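Local coordinates for protein exopolygalacturonase (Yersinia enterocolitica, PDB 2UVF) that hydrolyses polygalacturonic acid, the backbone of pectin, from the chain end as a family 28 exopolygalacturonase and binds digalacturonic acid, at residues R330-T335 and A353-M358; S198-L203 and R240-I245; F347-P352 and H372-A377. All blocks are in the same frame, centred on the assembly; numbering follows the deposited sequence.

In the fold
Along the chain, contact 2 closes first: residues 198-203 meet residues 240-245 across a 36-residue loop and tie an early coil of the right-handed parallel beta-helix to the next. Contact 1 opens afterwards and closes a 17-residue loop, joining strand 334-339 to strand 357-360; it touches contact 2, since strand 245-247 pairs with strand 334-339 and Thr335 OG1 meets Ser243 OG. Contact 3 closes a 19-residue loop, joining strand 348-350 to strand 371-373, and crosses contact 1, because 347-352 lies between its halves and 372-377 beyond them; Ile357 packs on Phe347 and Val349. Contacts 2 and 3 do not touch; contacts 1 and 2 both reach the chain C galacturonate.

Contact 1. Residues R330-T335 and A353-M358; sequences RSSLMT and AFHGIM. With ADA (alpha-D-galactopyranuronic acid), chain C; ADA (alpha-D-galactopyranuronic acid), chain B.
His355 NE2 donates to O6A of the chain C galacturonate at 2.7 Å, and the N-H...O angle of 174° makes this a nearly straight bond to the carboxylate. The imidazole also meets the second galacturonate, of chain B, at its edge, where CE1 approaches O3. Its ND1 is hydrogen-bonded to the backbone oxygen of Asn379, so both ring nitrogens are engaged and the rotation of the ring is fixed. Phe354 presents CE2 over one face of this ring, displaced toward the rim, while CE2 lies 3.9 Å from the same O6A. With CG anti to its backbone N (chi1 -172°), the phenyl group crosses Arg330 at about a right angle, and its CD1 sits over the centre of the guanidinium, the two planes 69° apart. Arg330 is bent at chi3, which turns NH1 back to Ala353 O at 2.9 Å; Asn379, Asn378 and Tyr326 take up the other polar contacts of the guanidinium.

Behind these side chains the two segments run as neighbouring parallel strands of the beta-helix, one coil apart, and the ladder proper begins only at Met334-Ile357 and Thr335-Met358. Met334 N donates to Gly356 O at 3.0 Å, and Met358 N to Met334 O at 2.8 Å. Before the strands start, Leu333 N reaches His355 O at 2.8 Å, and His355 N donates to Ser332 OG, so the backbone of the sugar-binding histidine is held at both ends. Met358, alongside Thr335, lays its SD 3.3 Å from Thr335 OG1, a hydroxyl that is itself hydrogen-bonded to Ser243 OG. Further out, one water bridges Ser331 O and Ala353 N.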
loop_
_atom_site.group_PDB
_atom_site.type_symbol
_atom_site.label_atom_id
_atom_site.label_comp_id
_atom_site.label_asym_id
_atom_site.label_seq_id
_atom_site.Cartn_x
_atom_site.Cartn_y
_atom_site.Cartn_z
ATOM N N ARG A 330 -9.162 -16.072 -9.566
ATOM C CA ARG A 330 -7.822 -15.686 -10.082
ATOM C C ARG A 330 -6.841 -15.600 -8.920
ATOM O O ARG A 330 -7.190 -15.075 -7.870
ATOM C CB ARG A 330 -7.882 -14.332 -10.784
ATOM C CG ARG A 330 -8.893 -14.255 -11.890
ATOM C CD ARG A 330 -8.906 -12.890 -12.531
ATOM N NE ARG A 330 -9.843 -11.967 -11.895
ATOM C CZ ARG A 330 -9.614 -10.665 -11.722
ATOM N NH1 ARG A 330 -8.447 -10.126 -12.096
ATOM N NH2 ARG A 330 -10.534 -9.908 -11.156
ATOM N N SER A 331 -5.634 -16.131 -9.100
ATOM C CA SER A 331 -4.584 -16.057 -8.081
ATOM C C SER A 331 -3.994 -14.645 -7.911
ATOM O O SER A 331 -3.513 -14.036 -8.871
ATOM C CB SER A 331 -3.441 -17.026 -8.414
ATOM O OG SER A 331 -3.702 -18.366 -7.981
ATOM N N SER A 332 -4.039 -14.139 -6.681
ATOM C CA SER A 332 -3.295 -12.940 -6.297
ATOM C C SER A 332 -1.801 -13.219 -6.337
ATOM O O SER A 332 -1.369 -14.381 -6.434
ATOM C CB SER A 332 -3.693 -12.489 -4.894
ATOM O OG SER A 332 -4.973 -11.920 -4.939
ATOM N N LEU A 333 -1.001 -12.169 -6.268
ATOM C CA LEU A 333 0.439 -12.357 -6.352
ATOM C C LEU A 333 1.041 -12.902 -5.049
ATOM O O LEU A 333 1.886 -13.793 -5.066
ATOM C CB LEU A 333 1.121 -11.052 -6.793
ATOM C CG LEU A 333 2.576 -11.229 -7.229
ATOM C CD1 LEU A 333 2.791 -10.793 -8.685
ATOM C CD2 LEU A 333 3.512 -10.530 -6.252
ATOM N N MET A 334 0.599 -12.366 -3.918
ATOM C CA MET A 334 1.181 -12.716 -2.632
ATOM C C MET A 334 0.103 -12.628 -1.576
ATOM O O MET A 334 -0.631 -11.661 -1.530
ATOM C CB MET A 334 2.335 -11.778 -2.278
ATOM C CG MET A 334 3.168 -12.265 -1.120
ATOM S SD MET A 334 4.495 -11.163 -0.620
ATOM C CE MET A 334 5.602 -11.250 -2.032
ATOM N N THR A 335 -0.007 -13.655 -0.743
ATOM C CA THR A 335 -0.976 -13.638 0.343
ATOM C C THR A 335 -0.336 -14.172 1.602
ATOM O O THR A 335 -0.083 -15.354 1.712
ATOM C CB THR A 335 -2.251 -14.453 0.006
ATOM O OG1 THR A 335 -2.843 -13.923 -1.188
ATOM C CG2 THR A 335 -3.258 -14.384 1.156
ATOM N N ALA A 353 -2.420 -11.902 -11.499
ATOM C CA ALA A 353 -3.679 -12.412 -12.050
ATOM C C ALA A 353 -4.906 -11.811 -11.347
ATOM O O ALA A 353 -5.944 -11.634 -11.960
ATOM C CB ALA A 353 -3.704 -13.960 -12.021
ATOM N N PHE A 354 -4.771 -11.456 -10.075
ATOM C CA PHE A 354 -5.854 -10.825 -9.310
ATOM C C PHE A 354 -5.225 -9.625 -8.560
ATOM O O PHE A 354 -4.874 -8.612 -9.216
ATOM C CB PHE A 354 -6.521 -11.881 -8.425
ATOM C CG PHE A 354 -7.788 -11.435 -7.709
ATOM C CD1 PHE A 354 -8.721 -10.619 -8.310
ATOM C CD2 PHE A 354 -8.038 -11.881 -6.418
ATOM C CE1 PHE A 354 -9.900 -10.238 -7.633
ATOM C CE2 PHE A 354 -9.213 -11.499 -5.729
ATOM C CZ PHE A 354 -10.140 -10.677 -6.339
ATOM N N HIS A 355 -5.006 -9.752 -7.249
ATOM C CA HIS A 355 -4.433 -8.677 -6.424
ATOM C C HIS A 355 -2.913 -8.772 -6.415
ATOM O O HIS A 355 -2.351 -9.785 -6.814
ATOM C CB HIS A 355 -4.903 -8.743 -4.948
ATOM C CG HIS A 355 -6.391 -8.670 -4.738
ATOM N ND1 HIS A 355 -7.217 -7.816 -5.439
ATOM C CD2 HIS A 355 -7.186 -9.299 -3.844
ATOM C CE1 HIS A 355 -8.458 -7.944 -5.010
ATOM N NE2 HIS A 355 -8.464 -8.832 -4.033
ATOM N N GLY A 356 -2.257 -7.718 -5.919
ATOM C CA GLY A 356 -0.793 -7.676 -5.780
ATOM C C GLY A 356 -0.390 -8.335 -4.479
ATOM O O GLY A 356 -0.475 -9.564 -4.342
ATOM N N ILE A 357 -0.002 -7.514 -3.501
ATOM C CA ILE A 357 0.419 -8.008 -2.179
ATOM C C ILE A 357 -0.696 -7.939 -1.123
ATOM O O ILE A 357 -1.261 -6.877 -0.872
ATOM C CB ILE A 357 1.722 -7.293 -1.711
ATOM C CG1 ILE A 357 2.870 -7.678 -2.650
ATOM C CG2 ILE A 357 2.071 -7.657 -0.241
ATOM C CD1 ILE A 357 4.060 -6.829 -2.568
ATOM N N MET A 358 -1.007 -9.089 -0.520
ATOM C CA MET A 358 -2.052 -9.190 0.501
ATOM C C MET A 358 -1.468 -9.564 1.853
ATOM O O MET A 358 -0.661 -10.492 1.946
ATOM C CB MET A 358 -3.099 -10.249 0.132
ATOM C CG MET A 358 -3.895 -9.977 -1.135
ATOM S SD MET A 358 -4.950 -11.393 -1.518
ATOM C CE MET A 358 -6.156 -11.278 -0.179
HETATM C C1 ADA C . -12.259 -5.244 -1.627
HETATM C C2 ADA C . -11.251 -4.872 -0.520
HETATM C C3 ADA C . -9.896 -5.504 -0.893
HETATM C C4 ADA C . -10.040 -7.053 -1.020
HETATM C C5 ADA C . -11.112 -7.388 -2.082
HETATM C C6 ADA C . -11.445 -8.881 -2.351
HETATM O O2 ADA C . -11.156 -3.444 -0.354
HETATM O O3 ADA C . -8.890 -5.138 0.047
HETATM O O4 ADA C . -10.377 -7.653 0.235
HETATM O O5 ADA C . -12.365 -6.695 -1.796
HETATM O O6B ADA C . -12.658 -9.184 -2.369
HETATM O O6A ADA C . -10.506 -9.691 -2.549
HETATM C C1 ADA B . -11.223 -2.711 -5.653
HETATM C C2 ADA B . -10.614 -4.063 -5.226
HETATM C C3 ADA B . -11.767 -5.092 -5.230
HETATM C C4 ADA B . -12.632 -4.757 -4.003
HETATM C C5 ADA B . -13.210 -3.352 -4.252
HETATM C C6 ADA B . -14.047 -2.872 -3.044
HETATM O O1 ADA B . -11.918 -2.767 -6.933
HETATM O O2 ADA B . -9.522 -4.454 -6.026
HETATM O O3 ADA B . -11.316 -6.468 -5.277
HETATM O O4 ADA B . -11.756 -4.659 -2.852
HETATM O O5 ADA B . -12.149 -2.354 -4.581
HETATM O O6B ADA B . -13.441 -2.323 -2.088
HETATM O O6A ADA B . -15.291 -3.051 -3.082
HETATM O O HOH W 1 -1.024 -13.599 -9.802
#

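Contact 2. Residues S198-L203 and R240-I245; sequences SGALWL and RPASLI. With ADA (alpha-D-galactopyranuronic acid), chain C.
A short parallel beta contact joins residues 198-203 to residues 240-245, on adjacent coils near the N-terminal end of the beta-helix, and it is built mostly from small and aliphatic side chains. One backbone hydrogen bond marks it: Leu201 N donates to Leu244 O at 3.0 Å with an N-H...O angle of 150°, the donor standing 37° above the carbonyl plane. Ala200 and Ala242 meet methyl to methyl, their CB atoms 3.5 Å apart; Ala200 CB also packs on Ser243 O, while its backbone lies beside Leu244. Trp202 sets out in the other direction, but with CG anti to its carbonyl carbon (chi1 -52°) the indole folds back so that CH2 comes within 3.6 Å of Ala242 CB.

In the parallel beta-helix of family 28 enzymes such coil-to-coil pairs stack side chains from one turn on those of the next, and the bridge here, Leu201 with Ile245, puts both side chains on one face. There Leu203 crosses Ile245 obliquely, its CD1 lying 3.7 Å from Ile245 CG2, and Leu217 packs against both Leu201 and Ile245. Leu244, CG anti to its backbone N, brings CD1 to 3.6 Å from Ser198 O.

At the far end of the second segment, remote from this packing, Arg240 extends from CG to NE toward the chain C galacturonate and grips its carboxylate with three hydrogen bonds, probably strengthened by the opposite charges expected for the pair. Arg240 NH2 donates to both carboxylate oxygens, to O6A at 2.9 Å and to O6B at 3.0 Å, while Arg240 NH1 also reaches O6A at 2.8 Å.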
loop_
_atom_site.group_PDB
_atom_site.type_symbol
_atom_site.label_atom_id
_atom_site.label_comp_id
_atom_site.label_asym_id
_atom_site.label_seq_id
_atom_site.Cartn_x
_atom_site.Cartn_y
_atom_site.Cartn_z
ATOM N N SER A 198 7.124 -20.875 -11.979
ATOM C CA SER A 198 6.774 -21.573 -10.745
ATOM C C SER A 198 5.276 -21.467 -10.488
ATOM O O SER A 198 4.617 -20.550 -10.985
ATOM C CB SER A 198 7.577 -21.018 -9.567
ATOM O OG SER A 198 7.151 -21.556 -8.320
ATOM N N GLY A 199 4.747 -22.433 -9.737
ATOM C CA GLY A 199 3.368 -22.381 -9.244
ATOM C C GLY A 199 3.381 -21.890 -7.818
ATOM O O GLY A 199 4.409 -21.399 -7.333
ATOM N N ALA A 200 2.259 -22.035 -7.127
ATOM C CA ALA A 200 2.163 -21.594 -5.733
ATOM C C ALA A 200 3.264 -22.178 -4.868
ATOM O O ALA A 200 3.537 -23.366 -4.930
ATOM C CB ALA A 200 0.790 -21.928 -5.137
ATOM N N LEU A 201 3.887 -21.324 -4.063
ATOM C CA LEU A 201 4.928 -21.729 -3.125
ATOM C C LEU A 201 4.431 -21.371 -1.734
ATOM O O LEU A 201 3.584 -20.505 -1.591
ATOM C CB LEU A 201 6.250 -21.002 -3.414
ATOM C CG LEU A 201 6.804 -21.032 -4.847
ATOM C CD1 LEU A 201 7.758 -19.860 -5.083
ATOM C CD2 LEU A 201 7.485 -22.370 -5.193
ATOM N N TRP A 202 4.953 -22.044 -0.712
ATOM C CA TRP A 202 4.426 -21.915 0.637
ATOM C C TRP A 202 5.583 -21.639 1.577
ATOM O O TRP A 202 6.487 -22.464 1.731
ATOM C CB TRP A 202 3.659 -23.183 1.045
ATOM C CG TRP A 202 2.623 -23.583 0.035
ATOM C CD1 TRP A 202 2.826 -24.325 -1.104
ATOM C CD2 TRP A 202 1.232 -23.249 0.056
ATOM N NE1 TRP A 202 1.640 -24.466 -1.795
ATOM C CE2 TRP A 202 0.647 -23.815 -1.108
ATOM C CE3 TRP A 202 0.422 -22.524 0.938
ATOM C CZ2 TRP A 202 -0.720 -23.682 -1.408
ATOM C CZ3 TRP A 202 -0.944 -22.396 0.640
ATOM C CH2 TRP A 202 -1.494 -22.980 -0.524
ATOM N N LEU A 203 5.563 -20.455 2.179
ATOM C CA LEU A 203 6.654 -20.016 3.026
ATOM C C LEU A 203 6.435 -20.545 4.429
ATOM O O LEU A 203 5.376 -21.093 4.746
ATOM C CB LEU A 203 6.755 -18.478 3.046
ATOM C CG LEU A 203 7.016 -17.708 1.743
ATOM C CD1 LEU A 203 7.083 -16.234 2.020
ATOM C CD2 LEU A 203 8.294 -18.150 1.056
ATOM N N ARG A 240 -10.621 -19.511 -2.366
ATOM C CA ARG A 240 -9.794 -18.878 -3.392
ATOM C C ARG A 240 -8.530 -19.704 -3.618
ATOM O O ARG A 240 -8.070 -20.397 -2.706
ATOM C CB ARG A 240 -9.450 -17.445 -2.973
ATOM C CG ARG A 240 -10.632 -16.520 -3.014
ATOM C CD ARG A 240 -10.292 -15.175 -2.433
ATOM N NE ARG A 240 -11.285 -14.173 -2.794
ATOM C CZ ARG A 240 -11.121 -12.862 -2.646
ATOM N NH1 ARG A 240 -9.997 -12.365 -2.141
ATOM N NH2 ARG A 240 -12.084 -12.044 -3.012
ATOM N N PRO A 241 -7.955 -19.645 -4.829
ATOM C CA PRO A 241 -6.749 -20.424 -4.967
ATOM C C PRO A 241 -5.578 -19.773 -4.229
ATOM O O PRO A 241 -5.687 -18.621 -3.767
ATOM C CB PRO A 241 -6.509 -20.426 -6.475
ATOM C CG PRO A 241 -7.109 -19.169 -6.961
ATOM C CD PRO A 241 -8.301 -18.932 -6.073
ATOM N N ALA A 242 -4.480 -20.521 -4.114
ATOM C CA ALA A 242 -3.237 -19.991 -3.622
ATOM C C ALA A 242 -2.705 -18.895 -4.568
ATOM O O ALA A 242 -2.904 -18.946 -5.787
ATOM C CB ALA A 242 -2.209 -21.108 -3.485
ATOM N N SER A 243 -2.045 -17.899 -3.971
ATOM C CA SER A 243 -1.262 -16.913 -4.707
ATOM C C SER A 243 0.039 -17.546 -5.174
ATOM O O SER A 243 0.326 -18.703 -4.851
ATOM C CB SER A 243 -0.960 -15.713 -3.802
ATOM O OG SER A 243 -2.159 -15.118 -3.316
ATOM N N LEU A 244 0.839 -16.780 -5.914
ATOM C CA LEU A 244 2.160 -17.216 -6.316
ATOM C C LEU A 244 3.043 -17.461 -5.085
ATOM O O LEU A 244 3.775 -18.449 -5.021
ATOM C CB LEU A 244 2.795 -16.182 -7.257
ATOM C CG LEU A 244 4.092 -16.534 -7.990
ATOM C CD1 LEU A 244 3.906 -17.798 -8.857
ATOM C CD2 LEU A 244 4.601 -15.354 -8.831
ATOM N N ILE A 245 2.970 -16.553 -4.115
ATOM C CA ILE A 245 3.711 -16.703 -2.865
ATOM C C ILE A 245 2.735 -16.625 -1.719
ATOM O O ILE A 245 1.891 -15.725 -1.660
ATOM C CB ILE A 245 4.842 -15.646 -2.694
ATOM C CG1 ILE A 245 5.875 -15.779 -3.814
ATOM C CG2 ILE A 245 5.511 -15.766 -1.309
ATOM C CD1 ILE A 245 6.509 -14.485 -4.210
HETATM C C1 ADA C . -12.259 -5.244 -1.627
HETATM C C2 ADA C . -11.251 -4.872 -0.520
HETATM C C3 ADA C . -9.896 -5.504 -0.893
HETATM C C4 ADA C . -10.040 -7.053 -1.020
HETATM C C5 ADA C . -11.112 -7.388 -2.082
HETATM C C6 ADA C . -11.445 -8.881 -2.351
HETATM O O2 ADA C . -11.156 -3.444 -0.354
HETATM O O3 ADA C . -8.890 -5.138 0.047
HETATM O O4 ADA C . -10.377 -7.653 0.235
HETATM O O5 ADA C . -12.365 -6.695 -1.796
HETATM O O6B ADA C . -12.658 -9.184 -2.369
HETATM O O6A ADA C . -10.506 -9.691 -2.549
#

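Contact 3. Residues F347-P352 and H372-A377; sequences FTVRNP and HQTYDA. With NI (nickel (II) ion), chain K; SO4 (sulfate ion), chain G.
Arg350 and Gln373 each set CG anti to the carbonyl carbon (chi1 -73° and -56°) and then extend, so the two side chains run side by side in the same direction from neighbouring parallel strands of the beta-helix. Guanidinium and amide planes lie 5° apart, and Arg350 grips Gln373 OE1 side-on, with NE at 2.7 Å and NH2 at 2.8 Å. The NH2 bond falls on a lone pair of OE1, while NE approaches nearly along the C=O axis. At the backbone, Gln373 N donates to Val349 O at 2.8 Å.

On the opposite face of the strands, Val349 and His372 pair, and His372 NE2 is hydrogen-bonded to Asn396. As the strand ends, Thr374 turns CG2 onto Pro352 CD, 3.5 Å away, crossing the proline ring at about a right angle; its hydroxyl is held by Gly401 N. Beyond this turn Asp376, preceded by a cis peptide bond, leaves the contact for a nickel site that Gly401 O and three waters complete, with Asp376 OD2 2.1 Å from the nickel.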
loop_
_atom_site.group_PDB
_atom_site.type_symbol
_atom_site.label_atom_id
_atom_site.label_comp_id
_atom_site.label_asym_id
_atom_site.label_seq_id
_atom_site.Cartn_x
_atom_site.Cartn_y
_atom_site.Cartn_z
ATOM N N PHE A 347 11.866 -5.486 -4.033
ATOM C CA PHE A 347 11.394 -6.245 -5.183
ATOM C C PHE A 347 10.400 -5.494 -6.033
ATOM O O PHE A 347 9.735 -4.577 -5.555
ATOM C CB PHE A 347 10.915 -7.686 -4.836
ATOM C CG PHE A 347 9.833 -7.782 -3.782
ATOM C CD1 PHE A 347 8.481 -7.661 -4.131
ATOM C CD2 PHE A 347 10.154 -8.082 -2.460
ATOM C CE1 PHE A 347 7.477 -7.785 -3.174
ATOM C CE2 PHE A 347 9.152 -8.210 -1.486
ATOM C CZ PHE A 347 7.803 -8.067 -1.852
ATOM N N THR A 348 10.338 -5.883 -7.306
ATOM C CA THR A 348 9.372 -5.362 -8.269
ATOM C C THR A 348 8.212 -6.352 -8.418
ATOM O O THR A 348 8.423 -7.586 -8.421
ATOM C CB THR A 348 10.081 -5.055 -9.614
ATOM O OG1 THR A 348 11.024 -4.006 -9.379
ATOM C CG2 THR A 348 9.126 -4.583 -10.696
ATOM N N VAL A 349 6.998 -5.815 -8.501
ATOM C CA VAL A 349 5.782 -6.603 -8.709
ATOM C C VAL A 349 5.239 -6.284 -10.089
ATOM O O VAL A 349 5.001 -5.111 -10.436
ATOM C CB VAL A 349 4.671 -6.315 -7.637
ATOM C CG1 VAL A 349 3.338 -7.043 -7.987
ATOM C CG2 VAL A 349 5.102 -6.772 -6.298
ATOM N N ARG A 350 5.022 -7.327 -10.878
ATOM C CA ARG A 350 4.425 -7.164 -12.186
ATOM C C ARG A 350 3.260 -8.105 -12.383
ATOM O O ARG A 350 3.243 -9.156 -11.794
ATOM C CB ARG A 350 5.481 -7.409 -13.247
ATOM C CG ARG A 350 6.467 -6.254 -13.316
ATOM C CD ARG A 350 7.482 -6.432 -14.380
ATOM N NE ARG A 350 8.277 -5.226 -14.447
ATOM C CZ ARG A 350 9.393 -5.098 -15.143
ATOM N NH1 ARG A 350 9.851 -6.116 -15.857
ATOM N NH2 ARG A 350 10.026 -3.936 -15.133
ATOM N N ASN A 351 2.272 -7.691 -13.175
ATOM C CA ASN A 351 1.325 -8.613 -13.810
ATOM C C ASN A 351 0.591 -9.636 -12.889
ATOM O O ASN A 351 0.660 -10.842 -13.148
ATOM C CB ASN A 351 2.077 -9.375 -14.917
ATOM C CG ASN A 351 1.169 -9.850 -16.041
ATOM O OD1 ASN A 351 1.637 -10.443 -17.010
ATOM N ND2 ASN A 351 -0.114 -9.568 -15.936
ATOM N N PRO A 352 -0.141 -9.166 -11.846
ATOM C CA PRO A 352 -0.803 -10.140 -10.993
ATOM C C PRO A 352 -2.049 -10.642 -11.709
ATOM O O PRO A 352 -2.669 -9.881 -12.456
ATOM C CB PRO A 352 -1.188 -9.309 -9.767
ATOM C CG PRO A 352 -1.504 -7.950 -10.338
ATOM C CD PRO A 352 -0.463 -7.779 -11.438
ATOM N N HIS A 372 5.858 -1.347 -7.721
ATOM C CA HIS A 372 4.643 -2.004 -8.222
ATOM C C HIS A 372 4.385 -1.494 -9.620
ATOM O O HIS A 372 4.185 -0.315 -9.805
ATOM C CB HIS A 372 3.412 -1.708 -7.315
ATOM C CG HIS A 372 3.725 -1.780 -5.856
ATOM N ND1 HIS A 372 3.498 -2.913 -5.102
ATOM C CD2 HIS A 372 4.324 -0.893 -5.030
ATOM C CE1 HIS A 372 3.928 -2.709 -3.867
ATOM N NE2 HIS A 372 4.432 -1.490 -3.794
ATOM N N GLN A 373 4.411 -2.390 -10.596
ATOM C CA GLN A 373 4.173 -2.037 -11.974
ATOM C C GLN A 373 3.104 -2.994 -12.530
ATOM O O GLN A 373 3.410 -4.008 -13.184
ATOM C CB GLN A 373 5.486 -2.118 -12.775
ATOM C CG GLN A 373 6.677 -1.269 -12.249
ATOM C CD GLN A 373 7.956 -1.539 -13.048
ATOM O OE1 GLN A 373 8.163 -2.649 -13.549
ATOM N NE2 GLN A 373 8.798 -0.532 -13.184
ATOM N N THR A 374 1.843 -2.663 -12.255
ATOM C CA THR A 374 0.731 -3.572 -12.512
ATOM C C THR A 374 -0.435 -2.853 -13.175
ATOM O O THR A 374 -1.543 -3.359 -13.166
ATOM C CB THR A 374 0.233 -4.276 -11.221
ATOM O OG1 THR A 374 -0.403 -3.330 -10.353
ATOM C CG2 THR A 374 1.389 -4.923 -10.457
ATOM N N TYR A 375 -0.183 -1.673 -13.742
ATOM C CA TYR A 375 -1.190 -0.948 -14.497
ATOM C C TYR A 375 -1.311 -1.675 -15.814
ATOM O O TYR A 375 -0.276 -1.967 -16.422
ATOM C CB TYR A 375 -0.751 0.504 -14.742
ATOM C CG TYR A 375 -1.803 1.330 -15.444
ATOM C CD1 TYR A 375 -2.836 1.914 -14.722
ATOM C CD2 TYR A 375 -1.778 1.518 -16.826
ATOM C CE1 TYR A 375 -3.816 2.644 -15.344
ATOM C CE2 TYR A 375 -2.743 2.278 -17.445
ATOM C CZ TYR A 375 -3.757 2.843 -16.687
ATOM O OH TYR A 375 -4.753 3.592 -17.283
ATOM N N ASP A 376 -2.523 -2.004 -16.265
ATOM C CA ASP A 376 -3.788 -1.742 -15.562
ATOM C C ASP A 376 -4.513 -3.078 -15.289
ATOM O O ASP A 376 -5.637 -3.282 -15.736
ATOM C CB ASP A 376 -4.671 -0.829 -16.422
ATOM C CG ASP A 376 -5.792 -0.202 -15.645
ATOM O OD1 ASP A 376 -6.673 0.428 -16.273
ATOM O OD2 ASP A 376 -5.804 -0.330 -14.400
ATOM N N ALA A 377 -3.845 -3.975 -14.572
ATOM C CA ALA A 377 -4.382 -5.287 -14.235
ATOM C C ALA A 377 -5.633 -5.171 -13.344
ATOM O O ALA A 377 -5.565 -4.603 -12.244
ATOM C CB ALA A 377 -3.311 -6.133 -13.584
HETATM NI NI NI K . -6.999 0.537 -12.885
HETATM S S SO4 G . 10.563 2.591 -11.461
HETATM O O1 SO4 G . 11.534 2.068 -10.496
HETATM O O2 SO4 G . 11.285 3.314 -12.504
HETATM O O3 SO4 G . 9.759 1.540 -12.084
HETATM O O4 SO4 G . 9.656 3.479 -10.751
HETATM O O HOH W 2 -7.754 1.916 -14.430
HETATM O O HOH W 3 -5.009 1.834 -12.449
HETATM O O HOH W 4 -8.921 -0.956 -13.474
#